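Regulator of nonsense transcripts 2 (Homo sapiens, PDB 4CEM) acts in nonsense-mediated mRNA decay, where it bridges UPF1 and UPF3. Local coordinates at residues 84-89 against 118-123; 212-215 against 221-224. All coordinates share one frame; numbering follows the deposited sequence.

Contact 1 of 2, residues 84-89 against 118-123; sequences KYIAEA and ADFAPS
The two backbones come nearest at Ile86 and Phe120, whose CA atoms are 6.2 Å apart; Ile86 opens helix 86-95 and Phe120 lies near the start of helix 120-137. Ile86 carries the contact. Its two branches divide the work. CG2 stands anti to the backbone N and is the branch that reaches furthest into the other helix start. Ile86 CG2 lies 3.9 Å from Phe120 CA. The distance from Ile86 CG2 to Asp119 O is 3.8 Å. The methyl also meets the side chain of Ser123, with Ile86 CG2 3.5 Å from Ser123 OG. The other branch, Ile86 CG1, lies beside the backbone N (chi1 -65°) and is 4.1 Å from Asp119 CB. The Ile86 and Asp119 side chains cross at about a right angle. Phe120 adds a looser apolar contact, CD1 to Ile86 CG2, with the methyl oblique to the ring. The same ring stacks on Phe113 of helix 103-116.

Ser123 OG donates a hydrogen bond to Asp119 O, one turn back. An alanine here would take away that side-chain bond, and Asp119 O would probably be held less firmly, by the weak bond from Ser123 N. No hydrogen bond joins the segments. A methyl packs over a helix start that includes backbone and hydroxyl oxygens, and the serine hydroxyl beside it is satisfied by Asp119 O of its own segment.

Contact 2 of 2, residues 212-215 against 221-224; sequences KSAA and SFPP
Phe222 points its ring at the flank of helix 209-218, where the methyl groups of Ala214 and Ala215 receive it. The CB atoms of all three residues are directed toward the opposite segment. The ring presents CD1, CE1 and CZ to the helix. Ala215 CB lies 3.9 Å from Phe222 CD1. Ala214 CB sits further round the ring, 4.1 Å from Phe222 CZ. CE1 lies between these two ring atoms and is shared by both methyls. Phe222 CE1 also comes 4.0 Å from Ala215 N. Both methyls approach obliquely.

The ring gets there through its first torsion. CG lies beside the backbone N of Phe222 and anti to its carbonyl carbon (chi1 -80°), which turns the ring away from the onward path to Pro223. The backbones stay further apart, with 6.1 Å between Ala215 CA and Ser221 CA. The small alanines let a large ring come close to the helix. No hydrogen bond crosses the contact, which is carried by apolar side chains.

Helix 6-33 also packs here. His15 meets the Phe222 ring edge-to-face, and Trp19 NE1 hydrogen-bonds to Ser221 O. Pro223 also packs on this helix, at Ala18, Trp19 and His22.

The chain thus leaves helix 209-218, turns and lays an aromatic residue back on that helix. This is a local helix-to-loop packing within the all-helical MIF4G domain, on the way to helix 230-259.

Overall arrangement
Contacts 1 and 2 lie in separate regions of the chain, both within the MIF4G domain. Their centres are 39 Å apart, and their nearest atoms about 24 Å, so they do not touch. The centre of contact 1 is 23 Å from the centre of the chain, and that of contact 2 is 22 Å from it. Along the sequence they follow in series. Contact 1 joins the starts of two helices with helix 103-116 between them in sequence. Contact 2 is more local, linking a helix to the loop just after it, and the N-terminal helix 6-33 packs against it. Both are packing contacts in an all-helical fold.

Contact 1 of 2, residues 84-89 against 118-123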
# COMPACT_ATOMS: atom_id res chain seq x y z
N LYS A 84 2.83 6.92 -29.44
CA LYS A 84 2.19 5.71 -29.94
C LYS A 84 2.29 4.52 -29.01
O LYS A 84 1.68 3.49 -29.27
CB LYS A 84 2.79 5.33 -31.30
CG LYS A 84 2.50 6.32 -32.42
CD LYS A 84 3.22 5.90 -33.69
CE LYS A 84 3.48 7.06 -34.64
NZ LYS A 84 2.25 7.56 -35.31
N TYR A 85 3.06 4.63 -27.92
CA TYR A 85 3.39 3.45 -27.10
C TYR A 85 2.82 3.49 -25.67
O TYR A 85 3.27 2.75 -24.79
CB TYR A 85 4.90 3.24 -27.08
CG TYR A 85 5.53 3.22 -28.46
CD1 TYR A 85 5.78 4.41 -29.15
CD2 TYR A 85 5.86 2.01 -29.08
CE1 TYR A 85 6.35 4.40 -30.41
CE2 TYR A 85 6.43 1.99 -30.35
CZ TYR A 85 6.68 3.19 -31.00
OH TYR A 85 7.24 3.21 -32.26
N ILE A 86 1.81 4.33 -25.46
CA ILE A 86 1.20 4.48 -24.15
C ILE A 86 0.70 3.15 -23.62
O ILE A 86 1.11 2.70 -22.55
CB ILE A 86 0.03 5.50 -24.17
CG1 ILE A 86 0.53 6.92 -24.49
CG2 ILE A 86 -0.70 5.53 -22.83
CD1 ILE A 86 1.50 7.48 -23.47
N ALA A 87 -0.18 2.50 -24.38
CA ALA A 87 -0.81 1.26 -23.93
C ALA A 87 0.21 0.22 -23.52
O ALA A 87 0.02 -0.48 -22.52
CB ALA A 87 -1.72 0.70 -25.02
N GLU A 88 1.32 0.13 -24.26
CA GLU A 88 2.39 -0.83 -23.98
C GLU A 88 3.15 -0.44 -22.71
O GLU A 88 3.40 -1.28 -21.84
CB GLU A 88 3.36 -0.94 -25.16
CG GLU A 88 2.74 -1.36 -26.49
CD GLU A 88 2.22 -0.19 -27.32
OE1 GLU A 88 1.36 0.58 -26.83
OE2 GLU A 88 2.67 -0.04 -28.48
N ALA A 89 3.49 0.84 -22.61
CA ALA A 89 4.19 1.39 -21.45
C ALA A 89 3.36 1.23 -20.18
O ALA A 89 3.87 0.85 -19.13
CB ALA A 89 4.54 2.85 -21.68
N ALA A 118 -1.64 13.16 -22.60
CA ALA A 118 -3.05 13.09 -22.18
C ALA A 118 -3.62 11.68 -22.11
O ALA A 118 -4.49 11.41 -21.29
CB ALA A 118 -3.90 13.96 -23.09
N ASP A 119 -3.13 10.77 -22.95
CA ASP A 119 -3.65 9.39 -22.99
C ASP A 119 -3.22 8.53 -21.81
O ASP A 119 -3.75 7.43 -21.64
CB ASP A 119 -3.18 8.67 -24.26
CG ASP A 119 -3.81 9.22 -25.50
OD1 ASP A 119 -4.65 10.13 -25.39
OD2 ASP A 119 -3.44 8.75 -26.60
N PHE A 120 -2.25 8.99 -21.03
CA PHE A 120 -1.65 8.13 -20.02
C PHE A 120 -2.60 7.73 -18.90
O PHE A 120 -2.80 6.55 -18.66
CB PHE A 120 -0.40 8.79 -19.43
CG PHE A 120 0.37 7.89 -18.51
CD1 PHE A 120 1.06 6.79 -19.02
CD2 PHE A 120 0.41 8.12 -17.14
CE1 PHE A 120 1.77 5.94 -18.18
CE2 PHE A 120 1.12 7.28 -16.30
CZ PHE A 120 1.79 6.18 -16.82
N ALA A 121 -3.18 8.72 -18.23
CA ALA A 121 -3.98 8.46 -17.02
C ALA A 121 -5.16 7.52 -17.29
O ALA A 121 -5.33 6.54 -16.57
CB ALA A 121 -4.45 9.75 -16.37
N PRO A 122 -5.96 7.81 -18.34
CA PRO A 122 -7.07 6.92 -18.71
C PRO A 122 -6.64 5.47 -19.02
O PRO A 122 -7.28 4.53 -18.55
CB PRO A 122 -7.65 7.58 -19.96
CG PRO A 122 -7.25 9.01 -19.86
CD PRO A 122 -5.88 8.98 -19.23
N SER A 123 -5.55 5.32 -19.77
CA SER A 123 -4.98 3.99 -20.02
C SER A 123 -4.51 3.30 -18.74
O SER A 123 -4.83 2.13 -18.52
CB SER A 123 -3.81 4.08 -20.99
OG SER A 123 -4.11 4.98 -22.04

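Contact 2 of 2, residues 212-215 against 221-224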
# COMPACT_ATOMS: atom_id res chain seq x y z
N LYS A 212 0.65 10.58 17.52
CA LYS A 212 0.01 11.38 18.55
C LYS A 212 0.93 11.48 19.76
O LYS A 212 1.21 12.57 20.26
CB LYS A 212 -1.33 10.79 18.96
CG LYS A 212 -2.42 11.00 17.93
CD LYS A 212 -3.77 10.69 18.54
CE LYS A 212 -4.91 10.77 17.53
NZ LYS A 212 -6.22 10.60 18.22
N SER A 213 1.41 10.32 20.20
CA SER A 213 2.30 10.25 21.33
C SER A 213 3.59 11.04 21.12
O SER A 213 4.05 11.75 22.01
CB SER A 213 2.62 8.79 21.64
OG SER A 213 1.45 8.12 22.07
N ALA A 214 4.18 10.93 19.94
CA ALA A 214 5.42 11.63 19.66
C ALA A 214 5.17 13.13 19.69
O ALA A 214 6.00 13.90 20.18
CB ALA A 214 6.01 11.20 18.32
N ALA A 215 4.02 13.55 19.16
CA ALA A 215 3.71 14.97 19.03
C ALA A 215 3.59 15.63 20.40
O ALA A 215 4.19 16.67 20.64
CB ALA A 215 2.43 15.17 18.23
N SER A 221 5.37 19.12 15.64
CA SER A 221 4.17 19.37 14.86
C SER A 221 4.18 18.56 13.56
O SER A 221 4.97 18.84 12.66
CB SER A 221 4.09 20.85 14.53
OG SER A 221 3.40 21.05 13.33
N PHE A 222 3.28 17.59 13.45
CA PHE A 222 3.22 16.70 12.28
C PHE A 222 2.39 17.28 11.13
O PHE A 222 1.53 18.12 11.37
CB PHE A 222 2.66 15.34 12.70
CG PHE A 222 3.68 14.45 13.35
CD1 PHE A 222 4.00 14.61 14.68
CD2 PHE A 222 4.33 13.47 12.60
CE1 PHE A 222 4.95 13.80 15.28
CE2 PHE A 222 5.28 12.65 13.20
CZ PHE A 222 5.59 12.82 14.54
N PRO A 223 2.62 16.80 9.89
CA PRO A 223 2.00 17.43 8.73
C PRO A 223 0.49 17.38 8.77
O PRO A 223 -0.08 16.42 9.26
CB PRO A 223 2.52 16.59 7.54
CG PRO A 223 3.55 15.68 8.08
CD PRO A 223 3.23 15.51 9.53
N PRO A 224 -0.17 18.40 8.24
CA PRO A 224 -1.63 18.37 8.24
C PRO A 224 -2.17 17.48 7.11
O PRO A 224 -1.51 17.31 6.09
CB PRO A 224 -1.99 19.84 7.99
CG PRO A 224 -0.87 20.35 7.14
CD PRO A 224 0.36 19.52 7.44